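PDB 3K2V: putative D-arabinose 5-phosphate isomerase from Klebsiella pneumoniae subsp. pneumoniae, which is probably an isomerase interconverting D-arabinose 5-phosphate and D-ribulose 5-phosphate, its tandem CBS domains binding a CMP-linked 3-deoxyoctulosonic acid. Local coordinates for residues G23-H35 with R107-N119. Residues are numbered along the deposited sequence; the frame is centred on the assembly and turned at random.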
loop_
_atom_site.group_PDB
_atom_site.type_symbol
_atom_site.label_atom_id
_atom_site.label_comp_id
_atom_site.label_asym_id
_atom_site.label_seq_id
_atom_site.Cartn_x
_atom_site.Cartn_y
_atom_site.Cartn_z
ATOM N N GLY A 23 4.241 -20.866 -7.412
ATOM C CA GLY A 23 3.345 -21.434 -8.422
ATOM C C GLY A 23 2.237 -22.312 -7.847
ATOM O O GLY A 23 1.076 -22.215 -8.273
ATOM N N ARG A 24 2.592 -23.166 -6.885
ATOM C CA ARG A 24 1.613 -24.017 -6.201
ATOM C C ARG A 24 0.689 -23.197 -5.316
ATOM O O ARG A 24 -0.507 -23.481 -5.242
ATOM C CB ARG A 24 2.298 -25.096 -5.363
ATOM C CG ARG A 24 2.683 -26.325 -6.163
ATOM C CD ARG A 24 3.521 -27.308 -5.348
ATOM N NE ARG A 24 4.910 -27.380 -5.826
ATOM C CZ ARG A 24 6.000 -27.030 -5.137
ATOM N NH1 ARG A 24 5.921 -26.571 -3.888
ATOM N NH2 ARG A 24 7.195 -27.152 -5.708
ATOM N N LYS A 25 1.230 -22.175 -4.652
ATOM C CA LYS A 25 0.387 -21.346 -3.800
ATOM C C LYS A 25 -0.605 -20.554 -4.637
ATOM O O LYS A 25 -1.727 -20.350 -4.211
ATOM C CB LYS A 25 1.182 -20.424 -2.862
ATOM C CG LYS A 25 0.637 -20.522 -1.407
ATOM C CD LYS A 25 0.502 -19.211 -0.683
ATOM C CE LYS A 25 0.186 -19.457 0.796
ATOM N NZ LYS A 25 -0.212 -18.181 1.489
ATOM N N LEU A 26 -0.213 -20.166 -5.850
ATOM C CA LEU A 26 -1.121 -19.434 -6.739
ATOM C C LEU A 26 -2.262 -20.308 -7.311
ATOM O O LEU A 26 -3.184 -19.786 -7.933
ATOM C CB LEU A 26 -0.356 -18.763 -7.880
ATOM C CG LEU A 26 0.645 -17.654 -7.496
ATOM C CD1 LEU A 26 1.320 -17.116 -8.753
ATOM C CD2 LEU A 26 -0.031 -16.541 -6.717
ATOM N N LEU A 27 -2.206 -21.619 -7.097
ATOM C CA LEU A 27 -3.295 -22.512 -7.539
ATOM C C LEU A 27 -4.291 -22.775 -6.407
ATOM O O LEU A 27 -5.289 -23.428 -6.614
ATOM C CB LEU A 27 -2.741 -23.830 -8.095
ATOM C CG LEU A 27 -1.959 -23.701 -9.404
ATOM C CD1 LEU A 27 -1.531 -25.081 -9.889
ATOM C CD2 LEU A 27 -2.780 -22.961 -10.465
ATOM N N LEU A 28 -4.047 -22.219 -5.223
ATOM C CA LEU A 28 -4.985 -22.372 -4.110
ATOM C C LEU A 28 -6.185 -21.437 -4.259
ATOM O O LEU A 28 -6.095 -20.362 -4.878
ATOM C CB LEU A 28 -4.297 -22.084 -2.776
ATOM C CG LEU A 28 -3.127 -22.990 -2.373
ATOM C CD1 LEU A 28 -2.471 -22.397 -1.111
ATOM C CD2 LEU A 28 -3.574 -24.424 -2.176
ATOM N N ARG A 29 -7.296 -21.849 -3.658
ATOM C CA ARG A 29 -8.476 -21.003 -3.546
ATOM C C ARG A 29 -8.236 -19.953 -2.461
ATOM O O ARG A 29 -7.711 -20.273 -1.386
ATOM C CB ARG A 29 -9.714 -21.846 -3.194
ATOM C CG ARG A 29 -10.111 -22.786 -4.300
ATOM C CD ARG A 29 -11.221 -23.732 -3.896
ATOM N NE ARG A 29 -10.826 -24.677 -2.861
ATOM C CZ ARG A 29 -10.178 -25.822 -3.065
ATOM N NH1 ARG A 29 -9.907 -26.587 -2.027
ATOM N NH2 ARG A 29 -9.800 -26.215 -4.280
ATOM N N VAL A 30 -8.657 -18.719 -2.714
ATOM C CA VAL A 30 -8.477 -17.643 -1.731
ATOM C C VAL A 30 -9.147 -17.964 -0.376
ATOM O O VAL A 30 -8.668 -17.538 0.675
ATOM C CB VAL A 30 -8.870 -16.254 -2.262
ATOM C CG1 VAL A 30 -7.951 -15.856 -3.422
ATOM C CG2 VAL A 30 -10.340 -16.183 -2.683
ATOM N N ASN A 31 -10.211 -18.761 -0.400
ATOM C CA ASN A 31 -10.875 -19.219 0.821
ATOM C C ASN A 31 -9.880 -19.775 1.843
ATOM O O ASN A 31 -10.053 -19.623 3.044
ATOM C CB ASN A 31 -11.837 -20.362 0.482
ATOM C CG ASN A 31 -12.863 -20.584 1.543
ATOM O OD1 ASN A 31 -13.437 -19.634 2.081
ATOM N ND2 ASN A 31 -13.141 -21.809 1.818
ATOM N N ASP A 32 -8.874 -20.477 1.345
ATOM C CA ASP A 32 -7.943 -21.187 2.184
ATOM C C ASP A 32 -6.746 -20.359 2.597
ATOM O O ASP A 32 -5.914 -20.844 3.341
ATOM C CB ASP A 32 -7.505 -22.477 1.477
ATOM C CG ASP A 32 -8.701 -23.398 1.165
ATOM O OD1 ASP A 32 -9.699 -23.360 1.913
ATOM O OD2 ASP A 32 -8.676 -24.128 0.156
ATOM N N ILE A 33 -6.641 -19.123 2.118
ATOM C CA ILE A 33 -5.546 -18.262 2.537
ATOM C C ILE A 33 -5.983 -16.907 3.068
ATOM O O ILE A 33 -5.179 -16.192 3.621
ATOM C CB ILE A 33 -4.497 -18.073 1.426
ATOM C CG1 ILE A 33 -5.033 -17.341 0.210
ATOM C CG2 ILE A 33 -3.970 -19.417 0.939
ATOM C CD1 ILE A 33 -4.359 -17.926 -1.096
HETATM N N MSE A 34 -7.252 -16.560 2.910
HETATM C CA MSE A 34 -7.744 -15.276 3.338
HETATM C C MSE A 34 -7.769 -15.118 4.866
HETATM O O MSE A 34 -7.845 -16.098 5.613
HETATM C CB MSE A 34 -9.148 -15.040 2.793
HETATM C CG MSE A 34 -10.208 -15.927 3.406
HETATM SE SE MSE A 34 -11.882 -15.706 2.505
HETATM C CE MSE A 34 -12.951 -16.861 3.555
ATOM N N HIS A 35 -7.745 -13.861 5.304
ATOM C CA HIS A 35 -7.977 -13.493 6.693
ATOM C C HIS A 35 -9.469 -13.516 6.981
ATOM O O HIS A 35 -10.272 -12.992 6.213
ATOM C CB HIS A 35 -7.396 -12.089 6.967
ATOM C CG HIS A 35 -5.930 -12.015 6.703
ATOM N ND1 HIS A 35 -4.996 -12.548 7.566
ATOM C CD2 HIS A 35 -5.241 -11.565 5.626
ATOM C CE1 HIS A 35 -3.788 -12.387 7.047
ATOM N NE2 HIS A 35 -3.910 -11.783 5.876
ATOM N N ARG A 107 -14.160 -7.029 -5.181
ATOM C CA ARG A 107 -14.272 -8.276 -4.438
ATOM C C ARG A 107 -14.214 -9.474 -5.365
ATOM O O ARG A 107 -14.467 -9.360 -6.554
ATOM C CB ARG A 107 -15.580 -8.282 -3.670
ATOM C CG ARG A 107 -16.761 -8.304 -4.590
ATOM C CD ARG A 107 -17.988 -7.745 -3.949
ATOM N NE ARG A 107 -17.897 -6.325 -3.664
ATOM C CZ ARG A 107 -18.885 -5.642 -3.091
ATOM N NH1 ARG A 107 -20.029 -6.242 -2.760
ATOM N NH2 ARG A 107 -18.745 -4.363 -2.855
ATOM N N ILE A 108 -13.889 -10.630 -4.792
ATOM C CA ILE A 108 -13.866 -11.876 -5.525
ATOM C C ILE A 108 -14.583 -12.939 -4.675
ATOM O O ILE A 108 -14.779 -12.761 -3.475
ATOM C CB ILE A 108 -12.423 -12.322 -5.820
ATOM C CG1 ILE A 108 -11.645 -12.493 -4.502
ATOM C CG2 ILE A 108 -11.742 -11.323 -6.777
ATOM C CD1 ILE A 108 -10.143 -12.849 -4.639
ATOM N N ARG A 109 -14.985 -14.012 -5.329
ATOM C CA ARG A 109 -15.644 -15.145 -4.664
ATOM C C ARG A 109 -14.591 -15.982 -3.937
ATOM O O ARG A 109 -13.400 -15.970 -4.310
ATOM C CB ARG A 109 -16.352 -16.011 -5.702
ATOM C CG ARG A 109 -17.564 -15.344 -6.340
ATOM C CD ARG A 109 -18.122 -16.202 -7.453
ATOM N NE ARG A 109 -18.705 -17.436 -6.905
ATOM C CZ ARG A 109 -19.163 -18.452 -7.620
ATOM N NH1 ARG A 109 -19.109 -18.425 -8.950
ATOM N NH2 ARG A 109 -19.677 -19.521 -6.998
ATOM N N PRO A 110 -15.016 -16.722 -2.907
ATOM C CA PRO A 110 -14.040 -17.485 -2.139
ATOM C C PRO A 110 -13.361 -18.627 -2.910
ATOM O O PRO A 110 -12.299 -19.076 -2.502
ATOM C CB PRO A 110 -14.858 -17.998 -0.945
ATOM C CG PRO A 110 -16.293 -17.859 -1.339
ATOM C CD PRO A 110 -16.337 -16.694 -2.253
ATOM N N GLY A 111 -13.962 -19.099 -4.003
ATOM C CA GLY A 111 -13.334 -20.117 -4.837
ATOM C C GLY A 111 -12.348 -19.583 -5.854
ATOM O O GLY A 111 -11.694 -20.363 -6.542
ATOM N N THR A 112 -12.198 -18.264 -5.932
ATOM C CA THR A 112 -11.239 -17.660 -6.846
ATOM C C THR A 112 -9.834 -18.163 -6.537
ATOM O O THR A 112 -9.439 -18.240 -5.371
ATOM C CB THR A 112 -11.270 -16.142 -6.738
ATOM O OG1 THR A 112 -12.619 -15.693 -6.891
ATOM C CG2 THR A 112 -10.346 -15.470 -7.808
ATOM N N LEU A 113 -9.096 -18.533 -7.585
ATOM C CA LEU A 113 -7.713 -18.978 -7.437
ATOM C C LEU A 113 -6.830 -17.787 -7.103
ATOM O O LEU A 113 -7.092 -16.662 -7.547
ATOM C CB LEU A 113 -7.204 -19.685 -8.715
ATOM C CG LEU A 113 -7.952 -20.945 -9.148
ATOM C CD1 LEU A 113 -7.236 -21.583 -10.347
ATOM C CD2 LEU A 113 -8.108 -21.952 -7.997
ATOM N N ALA A 114 -5.800 -18.027 -6.294
ATOM C CA ALA A 114 -4.859 -16.968 -5.917
ATOM C C ALA A 114 -4.273 -16.303 -7.157
ATOM O O ALA A 114 -4.102 -15.083 -7.171
ATOM C CB ALA A 114 -3.761 -17.503 -5.015
ATOM N N VAL A 115 -4.004 -17.078 -8.214
ATOM C CA VAL A 115 -3.457 -16.481 -9.451
ATOM C C VAL A 115 -4.413 -15.456 -10.083
ATOM O O VAL A 115 -3.980 -14.416 -10.594
ATOM C CB VAL A 115 -3.028 -17.530 -10.504
ATOM C CG1 VAL A 115 -4.222 -18.308 -11.069
ATOM C CG2 VAL A 115 -2.229 -16.834 -11.630
ATOM N N ASP A 116 -5.709 -15.741 -10.032
ATOM C CA ASP A 116 -6.681 -14.825 -10.605
ATOM C C ASP A 116 -6.902 -13.622 -9.703
ATOM O O ASP A 116 -7.116 -12.526 -10.196
ATOM C CB ASP A 116 -7.973 -15.559 -10.939
ATOM C CG ASP A 116 -7.766 -16.586 -12.062
ATOM O OD1 ASP A 116 -7.087 -16.219 -13.043
ATOM O OD2 ASP A 116 -8.245 -17.740 -11.963
ATOM N N ALA A 117 -6.787 -13.811 -8.394
ATOM C CA ALA A 117 -6.809 -12.688 -7.452
ATOM C C ALA A 117 -5.613 -11.760 -7.713
ATOM O O ALA A 117 -5.737 -10.535 -7.747
ATOM C CB ALA A 117 -6.800 -13.203 -6.023
ATOM N N LEU A 118 -4.447 -12.350 -7.951
ATOM C CA LEU A 118 -3.250 -11.549 -8.243
ATOM C C LEU A 118 -3.444 -10.740 -9.519
ATOM O O LEU A 118 -3.111 -9.546 -9.569
ATOM C CB LEU A 118 -2.041 -12.471 -8.366
ATOM C CG LEU A 118 -0.697 -11.843 -8.747
ATOM C CD1 LEU A 118 -0.246 -10.887 -7.651
ATOM C CD2 LEU A 118 0.296 -12.972 -8.986
ATOM N N ASN A 119 -3.968 -11.400 -10.550
ATOM C CA ASN A 119 -4.199 -10.753 -11.839
ATOM C C ASN A 119 -5.159 -9.581 -11.695
ATOM O O ASN A 119 -4.919 -8.522 -12.272
ATOM C CB ASN A 119 -4.717 -11.750 -12.896
ATOM C CG ASN A 119 -3.609 -12.641 -13.465
ATOM O OD1 ASN A 119 -2.440 -12.310 -13.394
ATOM N ND2 ASN A 119 -3.992 -13.785 -14.031
#
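A single antiparallel beta bridge, Arg-29 with Leu-113, ties the N-terminal segment 23-35 to the start of helix 114-124 of the second CBS domain. In two backbone bonds that flank it the donor N lies nearly in line with the C=O: Ala-114 N to Leu-28 O (2.7 Å) and Val-30 N to Thr-112 O (2.8 Å, 164° at the hydrogen). Two further bonds extend the pairing, Val-115 N to Leu-26 O and Asn-31 N to Pro-110 O, each acceptor using an in-plane lone pair. Leu-26 O and Leu-28 O thus take up the first two amides of the helix, Val-115 N and Ala-114 N, just after N-cap Leu-113. The strand-to-helix connection of this CBS domain contains a type I turn, Arg-109 to Thr-112; with chi1 at -52°, Thr-112 OG1 sits beside its own backbone N, and both donate to Arg-109 O from one face of that carbonyl. Val-30 wedges inside the connection: CG1 meets Ala-117 CB at 3.9 Å, while CG2 lies 3.5 Å from Pro-110 O. Ile-108 CD1 touches both methyls, and Val-141 of strand 136-142 also packs on Val-30. At the other end, Leu-26 CD2 lies 4.2 Å from Leu-118 CD2, and Leu-147 of the second subunit packs against Leu-118.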